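Local coordinates for protein listeriolysin O (Listeria monocytogenes, PDB 4CDB) that forms oligomeric pores in cholesterol-containing host membranes after a major conformational change, and thereby lyses the cell, at residues M1-P7 with N221-P225; G57-V63 with T372-D378; A259-Q263 with G344-A348. All coordinates share one frame; numbering follows the deposited sequence.

The chain starts at contact 1, where the N-terminal segment 1-7 lies on residues 221-225 at the end of strand 207-222, closing a loop of more than 200 residues. Contact 2 opens inside that loop, at strand 59-74, and closes beyond it on strand 362-385, so the two cross. Contact 3, between 259-263 and 344-348, begins after contact 1 has closed and is nested wholly within contact 2. Contacts 1 and 3 reach the same large antiparallel sheet, their centres about 20 Å apart. Contact 2 belongs to another sheet on the opposite side of the chain's centre, its centre about 59 Å from that of contact 1.

Contact 1: residues M1-P7 with N221-P225; sequences MAPPASP and NVNEP
The side-chain amides of Asn223 and Asn221 reach across to Ser6 and to the carbonyl of Ala2. Asn223 ND2 donates a hydrogen bond to Ser6 OG at 2.9 Å, with the hydroxyl tilted 26° out of the amide plane. The other end of this amide is held too, since Asn223 OD1 accepts from the backbone N of Thr115, and such two-sided bonding fixes the amide's rotation. Asn221 makes a weaker bond, ND2 to Ala2 O at 3.2 Å; its CG sits between backbone N and carbonyl carbon (chi1 64°), which aims the amide at the N-terminal arm. Between the two, a water donates a hydrogen bond to Pro4 O and accepts one from Glu224 N, each at 2.7 Å, bridging main chains that do not bond directly.

Van der Waals packing adds to these bonds. The buried ring of Pro4 rests on the backbone of the other segment, its CG 3.5 Å from Asn223 N, while Pro3 CB lies 4.1 Å from Glu224 CG, where the glutamate's methylene meets the ring. Prolines suit an arm that is not a strand: they lack amide protons, keep the chain extended and offer compact apolar rings.

Ala5 O also bonds Thr115 OG1 and Pro7 O bonds Arg230. An irregular, extended N-terminal arm thus runs obliquely along the end of strand 207-222 in the large antiparallel sheet of a cholesterol-dependent cytolysin.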
loop_
_atom_site.group_PDB
_atom_site.type_symbol
_atom_site.label_atom_id
_atom_site.label_comp_id
_atom_site.label_asym_id
_atom_site.label_seq_id
_atom_site.Cartn_x
_atom_site.Cartn_y
_atom_site.Cartn_z
ATOM N N MET A 1 14.634 19.122 14.256
ATOM C CA MET A 1 14.788 20.485 14.747
ATOM C C MET A 1 13.498 21.036 15.336
ATOM O O MET A 1 12.399 20.600 14.988
ATOM C CB MET A 1 15.252 21.419 13.624
ATOM C CG MET A 1 16.728 21.328 13.277
ATOM S SD MET A 1 17.820 21.854 14.611
ATOM C CE MET A 1 18.522 20.282 15.107
ATOM N N ALA A 2 13.653 21.994 16.242
ATOM C CA ALA A 2 12.557 22.845 16.670
ATOM C C ALA A 2 12.670 24.107 15.823
ATOM O O ALA A 2 13.756 24.417 15.329
ATOM C CB ALA A 2 12.688 23.170 18.149
ATOM N N PRO A 3 11.556 24.832 15.632
ATOM C CA PRO A 3 11.618 26.033 14.789
ATOM C C PRO A 3 12.625 27.067 15.298
ATOM O O PRO A 3 12.712 27.290 16.507
ATOM C CB PRO A 3 10.190 26.591 14.860
ATOM C CG PRO A 3 9.573 25.949 16.068
ATOM C CD PRO A 3 10.200 24.595 16.155
ATOM N N PRO A 4 13.388 27.682 14.380
ATOM C CA PRO A 4 14.380 28.705 14.732
ATOM C C PRO A 4 13.722 29.997 15.208
ATOM O O PRO A 4 12.505 30.148 15.101
ATOM C CB PRO A 4 15.103 28.954 13.407
ATOM C CG PRO A 4 14.101 28.606 12.363
ATOM C CD PRO A 4 13.339 27.441 12.928
ATOM N N ALA A 5 14.524 30.918 15.731
ATOM C CA ALA A 5 14.003 32.193 16.210
ATOM C C ALA A 5 13.691 33.135 15.050
ATOM O O ALA A 5 14.349 33.091 14.008
ATOM C CB ALA A 5 14.988 32.841 17.174
ATOM N N SER A 6 12.684 33.983 15.232
ATOM C CA SER A 6 12.304 34.954 14.212
ATOM C C SER A 6 13.385 36.018 14.029
ATOM O O SER A 6 14.040 36.415 14.994
ATOM C CB SER A 6 10.974 35.621 14.573
ATOM O OG SER A 6 9.934 34.663 14.681
ATOM N N PRO A 7 13.577 36.477 12.782
ATOM C CA PRO A 7 14.528 37.553 12.479
ATOM C C PRO A 7 14.075 38.858 13.123
ATOM O O PRO A 7 12.909 38.961 13.507
ATOM C CB PRO A 7 14.441 37.680 10.952
ATOM C CG PRO A 7 13.861 36.390 10.481
ATOM C CD PRO A 7 12.937 35.946 11.567
ATOM N N ASN A 221 13.185 23.758 8.179
ATOM C CA ASN A 221 12.007 24.375 8.782
ATOM C C ASN A 221 12.122 25.898 8.914
ATOM O O ASN A 221 13.209 26.466 8.773
ATOM C CB ASN A 221 11.691 23.732 10.134
ATOM C CG ASN A 221 12.787 23.953 11.154
ATOM O OD1 ASN A 221 13.921 24.275 10.802
ATOM N ND2 ASN A 221 12.456 23.779 12.428
ATOM N N VAL A 222 10.991 26.547 9.184
ATOM C CA VAL A 222 10.919 28.002 9.251
ATOM C C VAL A 222 10.514 28.445 10.653
ATOM O O VAL A 222 9.789 27.732 11.346
ATOM C CB VAL A 222 9.882 28.542 8.241
ATOM C CG1 VAL A 222 9.977 30.049 8.117
ATOM C CG2 VAL A 222 10.097 27.906 6.887
ATOM N N ASN A 223 10.993 29.613 11.076
ATOM C CA ASN A 223 10.580 30.201 12.347
ATOM C C ASN A 223 9.065 30.386 12.403
ATOM O O ASN A 223 8.426 30.615 11.378
ATOM C CB ASN A 223 11.262 31.555 12.552
ATOM C CG ASN A 223 10.777 32.606 11.569
ATOM O OD1 ASN A 223 11.147 32.593 10.396
ATOM N ND2 ASN A 223 9.946 33.526 12.048
ATOM N N GLU A 224 8.494 30.276 13.599
ATOM C CA GLU A 224 7.069 30.532 13.780
ATOM C C GLU A 224 6.854 31.956 14.283
ATOM O O GLU A 224 7.156 32.263 15.435
ATOM C CB GLU A 224 6.446 29.519 14.744
ATOM C CG GLU A 224 6.473 28.080 14.246
ATOM C CD GLU A 224 5.743 27.119 15.170
ATOM O OE1 GLU A 224 5.257 27.562 16.231
ATOM O OE2 GLU A 224 5.655 25.919 14.832
ATOM N N PRO A 225 6.324 32.830 13.414
ATOM C CA PRO A 225 6.140 34.249 13.743
ATOM C C PRO A 225 5.126 34.459 14.864
ATOM O O PRO A 225 4.107 33.767 14.917
ATOM C CB PRO A 225 5.613 34.843 12.433
ATOM C CG PRO A 225 4.956 33.697 11.741
ATOM C CD PRO A 225 5.798 32.501 12.077
HETATM O O HOH W 1 9.905 30.368 15.932
#

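Contact 2: residues G57-V63 with T372-D378; sequences GNEYIVV and TSKAYTD
Asn58 opens the pairing with its carbonyl: Asp378 N donates to Asn58 O at 2.7 Å. Asp378 OD2 lies beside the Asn58 backbone and forms a salt bridge with Lys55. Glu59 stands opposite Thr377 in a non-hydrogen-bonded pair, and its extended chain carries the carboxylate across to Ala375, with OE1 4.0 Å from CB. Tyr60 and Tyr376 form a hydrogen-bonded pair, Tyr60 N to Tyr376 O at 2.7 Å and Tyr376 N to Tyr60 O at 2.8 Å. The Tyr376 ring, its CG anti to the carbonyl carbon (chi1 -63°), turns an edge to Tyr60 O, in the ring plane 3.6 Å from CD1. Ile61 is long enough to bring CD1 to 3.8 Å from the small Ala375 CB. Val62 pairs with Lys374, its N-H pointing almost straight at Lys374 O (174°), while the return bond, Lys374 N to Val62 O, is more bent (130°); Val62 CG2 meets Tyr376 CE1 at 3.8 Å. Val63, branched and well suited to a strand, faces Ser373, whose OG bonds His273. Main-chain amides thus join 59-74 and 362-385, antiparallel neighbours in one mixed sheet, while Lys55 probably offsets the Asp378 charge beside the Asn58 carbonyl.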
loop_
_atom_site.group_PDB
_atom_site.type_symbol
_atom_site.label_atom_id
_atom_site.label_comp_id
_atom_site.label_asym_id
_atom_site.label_seq_id
_atom_site.Cartn_x
_atom_site.Cartn_y
_atom_site.Cartn_z
ATOM N N GLY A 57 -10.638 -23.917 -15.845
ATOM C CA GLY A 57 -9.534 -24.830 -16.082
ATOM C C GLY A 57 -9.517 -25.987 -15.103
ATOM O O GLY A 57 -10.536 -26.642 -14.880
ATOM N N ASN A 58 -8.353 -26.237 -14.513
ATOM C CA ASN A 58 -8.204 -27.307 -13.536
ATOM C C ASN A 58 -8.479 -26.830 -12.114
ATOM O O ASN A 58 -8.090 -27.486 -11.147
ATOM C CB ASN A 58 -6.803 -27.917 -13.618
ATOM C CG ASN A 58 -5.700 -26.882 -13.447
ATOM O OD1 ASN A 58 -5.962 -25.702 -13.205
ATOM N ND2 ASN A 58 -4.455 -27.326 -13.566
ATOM N N GLU A 59 -9.146 -25.685 -11.994
ATOM C CA GLU A 59 -9.398 -25.081 -10.689
ATOM C C GLU A 59 -10.844 -24.625 -10.503
ATOM O O GLU A 59 -11.592 -24.468 -11.470
ATOM C CB GLU A 59 -8.460 -23.894 -10.459
ATOM C CG GLU A 59 -7.001 -24.267 -10.262
ATOM C CD GLU A 59 -6.128 -23.058 -9.978
ATOM O OE1 GLU A 59 -6.484 -21.944 -10.420
ATOM O OE2 GLU A 59 -5.086 -23.222 -9.310
ATOM N N TYR A 60 -11.222 -24.419 -9.244
ATOM C CA TYR A 60 -12.498 -23.801 -8.904
ATOM C C TYR A 60 -12.213 -22.537 -8.107
ATOM O O TYR A 60 -11.503 -22.580 -7.097
ATOM C CB TYR A 60 -13.365 -24.752 -8.081
ATOM C CG TYR A 60 -14.786 -24.268 -7.897
ATOM C CD1 TYR A 60 -15.751 -24.516 -8.862
ATOM C CD2 TYR A 60 -15.162 -23.562 -6.759
ATOM C CE1 TYR A 60 -17.051 -24.076 -8.704
ATOM C CE2 TYR A 60 -16.461 -23.120 -6.591
ATOM C CZ TYR A 60 -17.401 -23.379 -7.567
ATOM O OH TYR A 60 -18.697 -22.941 -7.406
ATOM N N ILE A 61 -12.762 -21.412 -8.560
ATOM C CA ILE A 61 -12.452 -20.119 -7.959
ATOM C C ILE A 61 -13.611 -19.566 -7.132
ATOM O O ILE A 61 -14.736 -19.438 -7.624
ATOM C CB ILE A 61 -12.066 -19.074 -9.030
ATOM C CG1 ILE A 61 -10.947 -19.608 -9.925
ATOM C CG2 ILE A 61 -11.648 -17.765 -8.369
ATOM C CD1 ILE A 61 -9.647 -19.872 -9.193
ATOM N N VAL A 62 -13.326 -19.236 -5.876
ATOM C CA VAL A 62 -14.305 -18.589 -5.013
ATOM C C VAL A 62 -13.909 -17.127 -4.782
ATOM O O VAL A 62 -12.807 -16.842 -4.313
ATOM C CB VAL A 62 -14.435 -19.318 -3.655
ATOM C CG1 VAL A 62 -15.434 -18.598 -2.771
ATOM C CG2 VAL A 62 -14.853 -20.774 -3.858
ATOM N N VAL A 63 -14.802 -16.202 -5.123
ATOM C CA VAL A 63 -14.510 -14.778 -4.976
ATOM C C VAL A 63 -15.401 -14.129 -3.922
ATOM O O VAL A 63 -16.627 -14.132 -4.049
ATOM C CB VAL A 63 -14.678 -14.022 -6.314
ATOM C CG1 VAL A 63 -14.412 -12.534 -6.122
ATOM C CG2 VAL A 63 -13.755 -14.605 -7.377
ATOM N N THR A 372 -11.220 -10.674 -2.061
ATOM C CA THR A 372 -10.323 -11.782 -1.766
ATOM C C THR A 372 -10.793 -13.029 -2.503
ATOM O O THR A 372 -11.993 -13.262 -2.640
ATOM C CB THR A 372 -10.252 -12.074 -0.255
ATOM O OG1 THR A 372 -11.565 -12.366 0.241
ATOM C CG2 THR A 372 -9.686 -10.877 0.492
ATOM N N SER A 373 -9.844 -13.828 -2.980
ATOM C CA SER A 373 -10.182 -15.026 -3.738
ATOM C C SER A 373 -9.564 -16.291 -3.146
ATOM O O SER A 373 -8.705 -16.229 -2.264
ATOM C CB SER A 373 -9.766 -14.870 -5.202
ATOM O OG SER A 373 -8.359 -14.823 -5.324
ATOM N N LYS A 374 -10.013 -17.437 -3.644
ATOM C CA LYS A 374 -9.546 -18.731 -3.172
ATOM C C LYS A 374 -9.579 -19.710 -4.339
ATOM O O LYS A 374 -10.598 -19.837 -5.021
ATOM C CB LYS A 374 -10.440 -19.232 -2.038
ATOM C CG LYS A 374 -9.703 -19.718 -0.796
ATOM C CD LYS A 374 -9.003 -21.046 -1.032
ATOM C CE LYS A 374 -8.757 -21.777 0.281
ATOM N NZ LYS A 374 -7.984 -20.956 1.253
ATOM N N ALA A 375 -8.463 -20.393 -4.573
ATOM C CA ALA A 375 -8.362 -21.325 -5.691
ATOM C C ALA A 375 -8.315 -22.773 -5.211
ATOM O O ALA A 375 -7.481 -23.138 -4.382
ATOM C CB ALA A 375 -7.139 -21.005 -6.539
ATOM N N TYR A 376 -9.216 -23.597 -5.736
ATOM C CA TYR A 376 -9.251 -25.013 -5.386
ATOM C C TYR A 376 -8.916 -25.875 -6.600
ATOM O O TYR A 376 -9.654 -25.883 -7.585
ATOM C CB TYR A 376 -10.622 -25.392 -4.823
ATOM C CG TYR A 376 -10.979 -24.682 -3.535
ATOM C CD1 TYR A 376 -11.603 -23.440 -3.555
ATOM C CD2 TYR A 376 -10.697 -25.254 -2.302
ATOM C CE1 TYR A 376 -11.932 -22.787 -2.382
ATOM C CE2 TYR A 376 -11.024 -24.608 -1.123
ATOM C CZ TYR A 376 -11.641 -23.374 -1.170
ATOM O OH TYR A 376 -11.969 -22.724 -0.003
ATOM N N THR A 377 -7.803 -26.600 -6.522
ATOM C CA THR A 377 -7.343 -27.421 -7.639
ATOM C C THR A 377 -8.150 -28.714 -7.755
ATOM O O THR A 377 -8.523 -29.314 -6.745
ATOM C CB THR A 377 -5.846 -27.769 -7.503
ATOM O OG1 THR A 377 -5.110 -26.595 -7.140
ATOM C CG2 THR A 377 -5.298 -28.325 -8.812
ATOM N N ASP A 378 -8.418 -29.135 -8.990
ATOM C CA ASP A 378 -9.117 -30.393 -9.245
ATOM C C ASP A 378 -8.280 -31.572 -8.767
ATOM O O ASP A 378 -7.086 -31.427 -8.502
ATOM C CB ASP A 378 -9.423 -30.553 -10.736
ATOM C CG ASP A 378 -10.452 -29.558 -11.232
ATOM O OD1 ASP A 378 -11.197 -29.006 -10.395
ATOM O OD2 ASP A 378 -10.521 -29.334 -12.458
#

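Contact 3: residues A259-Q263 with G344-A348; sequences AYGRQ and GVPIA
Ile347 gives up the most surface here, wedging into the corner where residues 259-263 turn from one strand to the next. Its CG1 lies between backbone N and carbonyl carbon (chi1 51°) and comes 3.5 Å from Ala259 O. From there CD1 extends to 3.9 Å from both Gly261 C and Arg262 N. The other branch, CG2, packs against Gln263 CB, so the forked isoleucine fills the inside of the bend. The Gln263 side chain runs past it in the opposite sense; its OE1 bonds Lys214.

Ala259 is the second main contributor. Its N-H reaches Ala348 O at 2.7 Å, its carbonyl receives Ile347 N at 3.0 Å nearly along the C=O axis, and the two small methyls of Ala259 and Ala348 lie on the same face. One step on, Tyr260 pairs with Pro346, the register slipping by a residue: a beta bulge. Proline suits the site because this non-hydrogen-bonded pairing with Tyr260 asks for no amide proton, and its CG approaches Tyr260 CE2 to 3.7 Å.

Gly261 completes the trio, exchanging two 2.9 Å bonds with Val345, N to O and O to N. Glycine suits its backbone angles (phi 161°, psi -144°), which would jam a side chain against the preceding carbonyl oxygen.

Strand 345-353 thus pairs with strand 252-260 up to the corner, beyond which 262-270 continues the chain; strand 207-222 pairs with both strands, before and after the corner, the backbone of Tyr260 bonding those of Tyr217 and Tyr218, and Arg262 bonding Gln215 through both backbone and side chain.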
loop_
_atom_site.group_PDB
_atom_site.type_symbol
_atom_site.label_atom_id
_atom_site.label_comp_id
_atom_site.label_asym_id
_atom_site.label_seq_id
_atom_site.Cartn_x
_atom_site.Cartn_y
_atom_site.Cartn_z
ATOM N N ALA A 259 10.640 18.197 3.779
ATOM C CA ALA A 259 11.541 17.049 3.796
ATOM C C ALA A 259 12.177 16.848 2.421
ATOM O O ALA A 259 11.480 16.769 1.405
ATOM C CB ALA A 259 10.800 15.790 4.230
ATOM N N TYR A 260 13.504 16.779 2.391
ATOM C CA TYR A 260 14.238 16.586 1.145
ATOM C C TYR A 260 14.866 15.200 1.115
ATOM O O TYR A 260 15.329 14.700 2.139
ATOM C CB TYR A 260 15.338 17.642 0.993
ATOM C CG TYR A 260 14.838 19.065 0.869
ATOM C CD1 TYR A 260 14.511 19.807 1.996
ATOM C CD2 TYR A 260 14.719 19.675 -0.373
ATOM C CE1 TYR A 260 14.065 21.111 1.891
ATOM C CE2 TYR A 260 14.274 20.981 -0.491
ATOM C CZ TYR A 260 13.948 21.693 0.646
ATOM O OH TYR A 260 13.505 22.992 0.541
ATOM N N GLY A 261 14.889 14.586 -0.063
ATOM C CA GLY A 261 15.511 13.285 -0.209
ATOM C C GLY A 261 15.095 12.494 -1.434
ATOM O O GLY A 261 14.860 13.047 -2.509
ATOM N N ARG A 262 15.004 11.182 -1.254
ATOM C CA ARG A 262 14.759 10.258 -2.351
ATOM C C ARG A 262 13.514 9.438 -2.048
ATOM O O ARG A 262 13.333 8.975 -0.921
ATOM C CB ARG A 262 15.976 9.343 -2.515
ATOM C CG ARG A 262 15.851 8.255 -3.565
ATOM C CD ARG A 262 17.139 7.443 -3.629
ATOM N NE ARG A 262 17.091 6.393 -4.641
ATOM C CZ ARG A 262 16.756 5.132 -4.392
ATOM N NH1 ARG A 262 16.439 4.760 -3.159
ATOM N NH2 ARG A 262 16.740 4.241 -5.374
ATOM N N GLN A 263 12.646 9.267 -3.040
ATOM C CA GLN A 263 11.422 8.500 -2.832
ATOM C C GLN A 263 11.236 7.416 -3.884
ATOM O O GLN A 263 11.397 7.659 -5.080
ATOM C CB GLN A 263 10.196 9.418 -2.806
ATOM C CG GLN A 263 8.896 8.691 -2.468
ATOM C CD GLN A 263 7.721 9.632 -2.281
ATOM O OE1 GLN A 263 6.738 9.290 -1.625
ATOM N NE2 GLN A 263 7.814 10.821 -2.865
ATOM N N GLY A 344 18.927 15.307 -3.065
ATOM C CA GLY A 344 17.536 15.040 -2.747
ATOM C C GLY A 344 16.590 16.129 -3.216
ATOM O O GLY A 344 16.990 17.276 -3.419
ATOM N N VAL A 345 15.324 15.761 -3.385
ATOM C CA VAL A 345 14.301 16.690 -3.840
ATOM C C VAL A 345 13.208 16.761 -2.781
ATOM O O VAL A 345 13.125 15.879 -1.925
ATOM C CB VAL A 345 13.694 16.225 -5.183
ATOM C CG1 VAL A 345 14.776 16.116 -6.246
ATOM C CG2 VAL A 345 12.973 14.894 -5.011
ATOM N N PRO A 346 12.375 17.818 -2.816
ATOM C CA PRO A 346 11.236 17.851 -1.890
ATOM C C PRO A 346 10.304 16.658 -2.114
ATOM O O PRO A 346 9.896 16.392 -3.250
ATOM C CB PRO A 346 10.525 19.158 -2.256
ATOM C CG PRO A 346 11.601 20.016 -2.855
ATOM C CD PRO A 346 12.481 19.060 -3.606
ATOM N N ILE A 347 9.983 15.941 -1.042
ATOM C CA ILE A 347 9.137 14.758 -1.147
ATOM C C ILE A 347 7.986 14.773 -0.143
ATOM O O ILE A 347 7.047 13.984 -0.249
ATOM C CB ILE A 347 9.957 13.459 -0.983
ATOM C CG1 ILE A 347 10.811 13.516 0.285
ATOM C CG2 ILE A 347 10.836 13.225 -2.203
ATOM C CD1 ILE A 347 11.711 12.304 0.466
ATOM N N ALA A 348 8.067 15.676 0.829
ATOM C CA ALA A 348 7.015 15.842 1.826
ATOM C C ALA A 348 7.166 17.183 2.526
ATOM O O ALA A 348 8.264 17.732 2.596
ATOM C CB ALA A 348 7.064 14.715 2.842
HETATM O O HOH W 2 5.338 12.552 -1.762
#